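Local coordinates for nitrogenase molybdenum-iron protein alpha chain (Clostridium pasteurianum, PDB 4WES) that forms, with the beta chain, the molybdenum-iron component of nitrogenase, which reduces dinitrogen to ammonium using ATP and electrons at metal-sulfur clusters, at residues R21-I25 and I37-T41; I47-R51 and D442-H446; G344-H349 and G366-A370. All blocks are in the same frame, centred on the assembly; numbering follows the deposited sequence.

Interaction 1: R21-I25 and I37-T41; sequences RSGHI and IVANT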
loop_
_atom_site.group_PDB
_atom_site.type_symbol
_atom_site.label_atom_id
_atom_site.label_comp_id
_atom_site.label_asym_id
_atom_site.label_seq_id
_atom_site.Cartn_x
_atom_site.Cartn_y
_atom_site.Cartn_z
ATOM N N ARG A 21 -46.717 -18.708 0.557
ATOM C CA ARG A 21 -46.106 -17.418 0.887
ATOM C C ARG A 21 -47.103 -16.359 1.331
ATOM O O ARG A 21 -46.735 -15.478 2.126
ATOM C CB ARG A 21 -45.267 -16.883 -0.281
ATOM C CG ARG A 21 -43.984 -17.625 -0.567
ATOM C CD ARG A 21 -42.947 -17.460 0.546
ATOM N NE ARG A 21 -42.522 -16.054 0.690
ATOM C CZ ARG A 21 -42.131 -15.511 1.831
ATOM N NH1 ARG A 21 -41.795 -14.239 1.854
ATOM N NH2 ARG A 21 -42.152 -16.211 2.969
ATOM N N SER A 22 -48.349 -16.434 0.887
ATOM C CA SER A 22 -49.324 -15.417 1.194
ATOM C C SER A 22 -49.429 -15.185 2.686
ATOM O O SER A 22 -49.536 -14.057 3.127
ATOM C CB SER A 22 -50.692 -15.812 0.657
ATOM O OG SER A 22 -51.667 -14.820 0.897
ATOM N N GLY A 23 -49.408 -16.257 3.474
ATOM C CA GLY A 23 -49.561 -16.094 4.905
ATOM C C GLY A 23 -48.404 -15.422 5.608
ATOM O O GLY A 23 -48.546 -14.958 6.740
ATOM N N HIS A 24 -47.239 -15.359 4.955
ATOM C CA HIS A 24 -46.024 -14.749 5.509
ATOM C C HIS A 24 -45.950 -13.236 5.284
ATOM O O HIS A 24 -44.969 -12.608 5.689
ATOM C CB HIS A 24 -44.802 -15.423 4.901
ATOM C CG HIS A 24 -44.672 -16.859 5.272
ATOM N ND1 HIS A 24 -43.794 -17.322 6.242
ATOM C CD2 HIS A 24 -45.331 -17.946 4.815
ATOM C CE1 HIS A 24 -43.931 -18.630 6.365
ATOM N NE2 HIS A 24 -44.847 -19.035 5.495
ATOM N N ILE A 25 -46.950 -12.680 4.609
ATOM C CA ILE A 25 -46.941 -11.259 4.249
ATOM C C ILE A 25 -48.261 -10.690 4.748
ATOM O O ILE A 25 -49.314 -11.178 4.363
ATOM C CB ILE A 25 -46.819 -11.072 2.723
ATOM C CG1 ILE A 25 -45.559 -11.717 2.211
ATOM C CG2 ILE A 25 -46.831 -9.585 2.382
ATOM C CD1 ILE A 25 -45.554 -11.909 0.715
ATOM N N ILE A 37 -49.765 -13.589 11.361
ATOM C CA ILE A 37 -48.771 -13.917 10.352
ATOM C C ILE A 37 -48.455 -15.401 10.478
ATOM O O ILE A 37 -48.635 -16.001 11.557
ATOM C CB ILE A 37 -47.510 -13.027 10.496
ATOM C CG1 ILE A 37 -46.676 -12.983 9.198
ATOM C CG2 ILE A 37 -46.655 -13.440 11.702
ATOM C CD1 ILE A 37 -45.646 -11.877 9.179
ATOM N N VAL A 38 -47.937 -15.981 9.403
ATOM C CA VAL A 38 -47.323 -17.303 9.410
ATOM C C VAL A 38 -45.821 -17.084 9.520
ATOM O O VAL A 38 -45.257 -16.301 8.771
ATOM C CB VAL A 38 -47.681 -18.119 8.154
ATOM C CG1 VAL A 38 -46.999 -19.490 8.219
ATOM C CG2 VAL A 38 -49.184 -18.285 8.036
ATOM N N ALA A 39 -45.178 -17.776 10.468
ATOM C CA ALA A 39 -43.754 -17.623 10.719
ATOM C C ALA A 39 -43.181 -18.937 11.222
ATOM O O ALA A 39 -43.925 -19.834 11.641
ATOM C CB ALA A 39 -43.527 -16.521 11.735
ATOM N N ASN A 40 -41.857 -19.054 11.198
ATOM C CA ASN A 40 -41.185 -20.235 11.725
ATOM C C ASN A 40 -41.663 -21.523 11.084
ATOM O O ASN A 40 -41.839 -22.539 11.739
ATOM C CB ASN A 40 -41.314 -20.263 13.261
ATOM C CG ASN A 40 -40.477 -21.359 13.923
ATOM O OD1 ASN A 40 -40.918 -21.953 14.958
ATOM N ND2 ASN A 40 -39.336 -21.628 13.400
ATOM N N THR A 41 -41.854 -21.477 9.767
ATOM C CA THR A 41 -42.097 -22.667 8.963
ATOM C C THR A 41 -40.902 -22.881 8.054
ATOM O O THR A 41 -39.999 -22.050 7.950
ATOM C CB THR A 41 -43.387 -22.557 8.150
ATOM O OG1 THR A 41 -43.256 -21.520 7.189
ATOM C CG2 THR A 41 -44.605 -22.265 9.030
#
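His24 lays the face of its imidazole against Val38: Val38 CB stands 4.0 Å from the ring centroid and 12° off the ring normal, a CH-pi contact, and Val38 CG1 comes to 3.5 Å from His24 NE2. At the ring edge, His24 CE1 approaches Thr41 OG1 to 3.1 Å. The backbones are joined by a hydrogen bond from Val38 N to Gly23 O (2.9 Å, 160°). Gly23 lies within the type I beta turn Ser22-Ile25, between helix 15-22 and strand 25-27. A CB on Gly23 would fall 2.7 Å from Val38 CG2, so the close approach depends on a bare backbone there. His24 ND1 lies 3.1 Å from Val38 O, but the angle is poor for a hydrogen bond; His24 ND1 is hydrogen-bonded to Asp442 OD2 instead. The ring therefore has two roles, an apolar face for Val38 and a polar edge for Asp442, while the one clear hydrogen bond between the segments runs from peptide to peptide beside the CH-pi contact.

Interaction 2: I47-R51 and D442-H446; sequences IITAR and DDMNH
Thr49 OG1 donates a 2.8 Å hydrogen bond to Asp443 OD1 and accepts another from Arg51 N at 3.0 Å (168°), so Thr49 (chi1 t) forms an ST turn as it grips the opposite segment. Water 1 accepts from Ala50 N at 3.0 Å and donates to Asp443 OD1 and Met444 O, each at 2.7 Å. Arg51, extended beyond chi1 m, places its guanidinium face over Asp443 CG. Arg51 NE and Asp443 OD2 are 3.6 Å apart, a salt bridge of charge alone because the oxygen lies well out of the guanidinium plane; NE itself donates to Glu368 O. Waters 2 and 3 connect Arg51 NH2, by weak bonds of 3.1 and 2.9 Å, to Asp442 OD1 (2.7 Å) and OD2 (2.8 Å) respectively; OD1 also bonds Tyr375 OH, and OD2 His24 ND1.

Both segments are irregular, with end-to-end directions 119° apart and their closest CA pair, Thr49 and Asn445, at 5.0 Å. Ile48 (phi/psi 68/78) and Asp443 (51/49) have positive phi. Asn445, chi1 p, N-caps helix 446-456, its OD1 accepting from Asp448 N. His446 N makes a weak 3.3 Å bond to Ile48 O (145°), and Ile48 CG2 packs 3.9 Å from His446 CB. Tyr95 of the beta chain hydrogen-bonds Ile47 O, placing the contact at the subunit interface. The Arg51 side chain lies about 8 Å from homocitrate and 9 Å from the FeMo cluster, so this polar network borders the cofactor region. Buried Asp443 thus has its charge answered by a hydroxyl, a water and a guanidinium lying face-on over it.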
loop_
_atom_site.group_PDB
_atom_site.type_symbol
_atom_site.label_atom_id
_atom_site.label_comp_id
_atom_site.label_asym_id
_atom_site.label_seq_id
_atom_site.Cartn_x
_atom_site.Cartn_y
_atom_site.Cartn_z
ATOM N N ILE A 47 -36.041 -20.402 -3.342
ATOM C CA ILE A 47 -36.638 -19.084 -3.303
ATOM C C ILE A 47 -35.618 -17.932 -3.105
ATOM O O ILE A 47 -35.994 -16.773 -3.234
ATOM C CB ILE A 47 -37.772 -19.129 -2.245
ATOM C CG1 ILE A 47 -38.923 -18.200 -2.645
ATOM C CG2 ILE A 47 -37.220 -18.837 -0.861
ATOM C CD1 ILE A 47 -40.264 -18.443 -1.994
ATOM N N ILE A 48 -34.371 -18.292 -2.766
ATOM C CA ILE A 48 -33.313 -17.327 -2.408
ATOM C C ILE A 48 -33.668 -16.647 -1.063
ATOM O O ILE A 48 -34.143 -15.535 -0.997
ATOM C CB ILE A 48 -32.891 -16.339 -3.507
ATOM C CG1 ILE A 48 -32.559 -17.100 -4.789
ATOM C CG2 ILE A 48 -31.689 -15.531 -3.036
ATOM C CD1 ILE A 48 -32.153 -16.231 -5.968
ATOM N N THR A 49 -33.413 -17.404 -0.007
ATOM C CA THR A 49 -33.611 -17.009 1.372
ATOM C C THR A 49 -32.334 -16.363 1.921
ATOM O O THR A 49 -31.236 -16.596 1.413
ATOM C CB THR A 49 -33.952 -18.263 2.231
ATOM O OG1 THR A 49 -34.256 -17.854 3.573
ATOM C CG2 THR A 49 -32.847 -19.309 2.247
ATOM N N ALA A 50 -32.479 -15.625 3.007
ATOM C CA ALA A 50 -31.321 -15.148 3.765
ATOM C C ALA A 50 -30.967 -16.063 4.947
ATOM O O ALA A 50 -29.932 -15.885 5.558
ATOM C CB ALA A 50 -31.561 -13.745 4.267
ATOM N N ARG A 51 -31.834 -17.028 5.227
ATOM C CA ARG A 51 -31.681 -17.894 6.421
ATOM C C ARG A 51 -30.433 -18.719 6.453
ATOM O O ARG A 51 -29.894 -19.144 5.423
ATOM C CB ARG A 51 -32.859 -18.865 6.502
ATOM C CG ARG A 51 -34.159 -18.221 6.936
ATOM C CD ARG A 51 -35.286 -19.209 6.826
ATOM N NE ARG A 51 -36.444 -18.807 7.580
ATOM C CZ ARG A 51 -37.497 -19.563 7.797
ATOM N NH1 ARG A 51 -37.616 -20.737 7.207
ATOM N NH2 ARG A 51 -38.455 -19.143 8.606
ATOM N N ASP A 442 -42.258 -12.071 6.370
ATOM C CA ASP A 442 -41.495 -13.126 7.020
ATOM C C ASP A 442 -40.714 -13.915 5.977
ATOM O O ASP A 442 -41.242 -14.293 4.932
ATOM C CB ASP A 442 -42.431 -14.042 7.807
ATOM C CG ASP A 442 -41.720 -15.187 8.463
ATOM O OD1 ASP A 442 -40.968 -14.902 9.423
ATOM O OD2 ASP A 442 -41.896 -16.334 8.005
ATOM N N ASP A 443 -39.443 -14.202 6.284
ATOM C CA ASP A 443 -38.556 -14.920 5.365
ATOM C C ASP A 443 -38.582 -14.245 3.988
ATOM O O ASP A 443 -38.720 -14.888 2.946
ATOM C CB ASP A 443 -38.910 -16.412 5.293
ATOM C CG ASP A 443 -37.806 -17.302 4.703
ATOM O OD1 ASP A 443 -36.672 -16.849 4.437
ATOM O OD2 ASP A 443 -38.130 -18.512 4.469
ATOM N N MET A 444 -38.416 -12.940 3.977
ATOM C CA MET A 444 -38.346 -12.165 2.727
ATOM C C MET A 444 -37.263 -12.692 1.834
ATOM O O MET A 444 -36.100 -12.822 2.257
ATOM C CB MET A 444 -38.035 -10.702 3.062
ATOM C CG MET A 444 -38.086 -9.815 1.834
ATOM S SD MET A 444 -37.463 -8.134 2.119
ATOM C CE MET A 444 -35.738 -8.439 2.312
ATOM N N ASN A 445 -37.623 -12.967 0.582
ATOM C CA ASN A 445 -36.663 -13.477 -0.393
ATOM C C ASN A 445 -36.287 -12.408 -1.402
ATOM O O ASN A 445 -36.800 -11.301 -1.377
ATOM C CB ASN A 445 -37.194 -14.756 -1.023
ATOM C CG ASN A 445 -38.485 -14.536 -1.752
ATOM O OD1 ASN A 445 -38.594 -13.647 -2.611
ATOM N ND2 ASN A 445 -39.495 -15.351 -1.446
ATOM N N HIS A 446 -35.390 -12.759 -2.312
ATOM C CA HIS A 446 -34.893 -11.794 -3.287
ATOM C C HIS A 446 -36.018 -11.225 -4.137
ATOM O O HIS A 446 -36.081 -10.028 -4.352
ATOM C CB HIS A 446 -33.821 -12.459 -4.166
ATOM C CG HIS A 446 -33.314 -11.567 -5.230
ATOM N ND1 HIS A 446 -32.589 -10.426 -4.965
ATOM C CD2 HIS A 446 -33.500 -11.599 -6.570
ATOM C CE1 HIS A 446 -32.355 -9.801 -6.099
ATOM N NE2 HIS A 446 -32.859 -10.510 -7.080
HETATM O O HOH W 1 -35.100 -14.681 3.980
HETATM O O HOH W 2 -39.853 -17.107 10.554
HETATM O O HOH W 3 -41.331 -19.029 8.146
#

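Interaction 3: G344-H349 and G366-A370; sequences GGSRSH and GFEFA. With ICS (iron-sulfur-molybdenum cluster with interstitial carbon), chain F.
Gly366, still in strand 361-367, accepts a 2.7 Å hydrogen bond at its O from Ser348 OG (chi1 m), in the first turn of helix 347-350; their CA atoms are 6.5 Å apart. Phe367, the last residue of the strand (-127/149, chi1 m, chi2 -64°), directs its ring into the turn that opens this helix. Phe367 CE1 reaches 3.3 Å from both Gly345 C and Ser346 N, with Gly345 O over one ring face and Arg347 N at the edge; Phe367 CZ is 4.1 Å from His349 CB. At Glu368 (-62/-48) the chain bends, its CA 4.6 Å from that of Gly344, and its carboxylate turns to Gln182 through OE2. Phe369 (-145/11) donates from N to Gly344 O at 3.0 Å (160°). With chi1 p, its ring lies over Gly344 C, and Phe369 CZ comes to 3.4 Å from ICS S2B. Ala370 CB ends the segment 4.1 Å from Gly345 O.

Gly344 (-84/-63) and Gly345 (-147/-8) have no room for CB: one on Gly344 would meet ICS S1B at 2.1 Å and Phe369 CZ at 2.7 Å, one on Gly345 Phe369 CE1 at 2.6 Å. Backbone nitrogens of Gly344, Gly345, Arg347 and Ser346 gather around ICS S3A at 3.3, 3.4, 3.5 and 3.6 Å, while S4B lies over the Arg347 guanidinium, whose NH1 is hydrogen-bonded to Leu481 O. This is one wall of the FeMo-cofactor pocket, at the C-terminal ends of two neighbouring parallel strands. Its chemistry implies an environment of peptide NH groups, positive charge and aromatic carbon around the cluster sulfurs.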
loop_
_atom_site.group_PDB
_atom_site.type_symbol
_atom_site.label_atom_id
_atom_site.label_comp_id
_atom_site.label_asym_id
_atom_site.label_seq_id
_atom_site.Cartn_x
_atom_site.Cartn_y
_atom_site.Cartn_z
ATOM N N GLY A 344 -32.684 -10.712 11.469
ATOM C CA GLY A 344 -32.913 -12.114 11.756
ATOM C C GLY A 344 -34.108 -12.420 12.636
ATOM O O GLY A 344 -35.056 -13.122 12.217
ATOM N N GLY A 345 -34.053 -11.935 13.879
ATOM C CA GLY A 345 -35.059 -12.258 14.824
ATOM C C GLY A 345 -35.413 -11.204 15.843
ATOM O O GLY A 345 -36.378 -11.392 16.580
ATOM N N SER A 346 -34.659 -10.099 15.916
ATOM C CA SER A 346 -34.910 -9.052 16.911
ATOM C C SER A 346 -34.721 -7.649 16.358
ATOM O O SER A 346 -35.516 -6.762 16.647
ATOM C CB SER A 346 -34.011 -9.285 18.130
ATOM O OG SER A 346 -34.085 -8.259 19.084
ATOM N N ARG A 347 -33.644 -7.418 15.604
ATOM C CA ARG A 347 -33.208 -6.037 15.351
ATOM C C ARG A 347 -34.122 -5.242 14.429
ATOM O O ARG A 347 -34.132 -4.014 14.471
ATOM C CB ARG A 347 -31.759 -6.036 14.859
ATOM C CG ARG A 347 -30.815 -6.387 15.996
ATOM C CD ARG A 347 -29.380 -6.411 15.515
ATOM N NE ARG A 347 -28.512 -6.756 16.643
ATOM C CZ ARG A 347 -27.223 -6.956 16.538
ATOM N NH1 ARG A 347 -26.598 -6.773 15.407
ATOM N NH2 ARG A 347 -26.551 -7.331 17.620
ATOM N N SER A 348 -34.934 -5.923 13.612
ATOM C CA SER A 348 -35.945 -5.211 12.821
ATOM C C SER A 348 -36.846 -4.383 13.702
ATOM O O SER A 348 -37.357 -3.344 13.280
ATOM C CB SER A 348 -36.788 -6.194 12.000
ATOM O OG SER A 348 -35.950 -7.078 11.303
ATOM N N HIS A 349 -37.098 -4.905 14.914
ATOM C CA HIS A 349 -37.961 -4.233 15.860
ATOM C C HIS A 349 -37.181 -3.242 16.729
ATOM O O HIS A 349 -37.562 -2.071 16.890
ATOM C CB HIS A 349 -38.665 -5.264 16.735
ATOM C CG HIS A 349 -39.637 -4.671 17.687
ATOM N ND1 HIS A 349 -40.132 -5.359 18.775
ATOM C CD2 HIS A 349 -40.210 -3.439 17.715
ATOM C CE1 HIS A 349 -40.978 -4.570 19.411
ATOM N NE2 HIS A 349 -41.048 -3.409 18.790
ATOM N N GLY A 366 -39.426 -7.092 8.530
ATOM C CA GLY A 366 -39.593 -8.531 8.577
ATOM C C GLY A 366 -38.429 -9.161 9.288
ATOM O O GLY A 366 -37.408 -8.512 9.557
ATOM N N PHE A 367 -38.567 -10.448 9.556
ATOM C CA PHE A 367 -37.532 -11.259 10.140
ATOM C C PHE A 367 -37.265 -12.485 9.311
ATOM O O PHE A 367 -38.183 -13.053 8.697
ATOM C CB PHE A 367 -37.972 -11.736 11.519
ATOM C CG PHE A 367 -38.104 -10.670 12.572
ATOM C CD1 PHE A 367 -37.012 -9.924 13.014
ATOM C CD2 PHE A 367 -39.341 -10.453 13.192
ATOM C CE1 PHE A 367 -37.140 -9.007 14.050
ATOM C CE2 PHE A 367 -39.452 -9.544 14.244
ATOM C CZ PHE A 367 -38.357 -8.822 14.654
ATOM N N GLU A 368 -36.009 -12.942 9.327
ATOM C CA GLU A 368 -35.663 -14.232 8.733
ATOM C C GLU A 368 -36.385 -15.375 9.421
ATOM O O GLU A 368 -36.868 -16.283 8.728
ATOM C CB GLU A 368 -34.161 -14.494 8.802
ATOM C CG GLU A 368 -33.246 -13.580 8.005
ATOM C CD GLU A 368 -31.776 -13.946 8.129
ATOM O OE1 GLU A 368 -30.934 -13.054 7.757
ATOM O OE2 GLU A 368 -31.431 -15.070 8.555
ATOM N N PHE A 369 -36.361 -15.401 10.754
ATOM C CA PHE A 369 -36.657 -16.662 11.456
ATOM C C PHE A 369 -37.394 -16.479 12.772
ATOM O O PHE A 369 -37.527 -17.425 13.549
ATOM C CB PHE A 369 -35.332 -17.444 11.686
ATOM C CG PHE A 369 -34.270 -16.636 12.385
ATOM C CD1 PHE A 369 -34.389 -16.268 13.722
ATOM C CD2 PHE A 369 -33.162 -16.218 11.683
ATOM C CE1 PHE A 369 -33.480 -15.451 14.305
ATOM C CE2 PHE A 369 -32.211 -15.415 12.291
ATOM C CZ PHE A 369 -32.388 -15.002 13.580
ATOM N N ALA A 370 -37.879 -15.267 13.043
ATOM C CA ALA A 370 -38.651 -15.033 14.248
ATOM C C ALA A 370 -39.929 -15.868 14.217
ATOM O O ALA A 370 -40.372 -16.348 13.176
ATOM C CB ALA A 370 -38.999 -13.559 14.376
HETATM FE FE1 ICS F . -31.034 -12.208 18.556
HETATM MO MO1 ICS F . -27.351 -11.831 12.666
HETATM FE FE2 ICS F . -30.056 -13.613 16.522
HETATM FE FE3 ICS F . -28.644 -11.584 17.538
HETATM FE FE4 ICS F . -30.885 -11.114 16.190
HETATM FE FE5 ICS F . -29.541 -10.991 13.989
HETATM FE FE6 ICS F . -28.670 -13.448 14.355
HETATM FE FE7 ICS F . -27.318 -11.458 15.317
HETATM C CX ICS F . -29.233 -12.011 15.666
HETATM S S1A ICS F . -32.202 -12.925 16.704
HETATM S S1B ICS F . -29.531 -12.652 12.461
HETATM S S2A ICS F . -29.201 -13.523 18.624
HETATM S S2B ICS F . -29.461 -15.301 15.199
HETATM S S3A ICS F . -31.430 -9.845 14.437
HETATM S S3B ICS F . -26.455 -13.276 14.323
HETATM S S4A ICS F . -30.235 -10.082 18.134
HETATM S S4B ICS F . -27.634 -9.826 13.841
HETATM S S5A ICS F . -26.521 -10.928 17.301
#

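Overall arrangement
From the N terminus, interaction 1 closes a short local loop that holds the edge strand 25-27. The chain then enters interaction 2, whose long loop returns only at 442-446, after strand 439-441. Interaction 3 closes within that long loop, between the ends of strands 338-343 and 361-367, so 1 precedes both and 3 nests in 2. The centres lie 12 to 13 Å apart. Probable hydrogen bonds link 1 with 2, as from Arg51 NH1 to Thr41 O (2.8 Å), and 2 with 3, as from Asp443 N to Phe367 O (3.0 Å), while 1 and 3 touch by packing of Ala39 and Asn40 on Ala370 O. The N-terminal segments are thereby tied to the sheet carrying the cofactor wall.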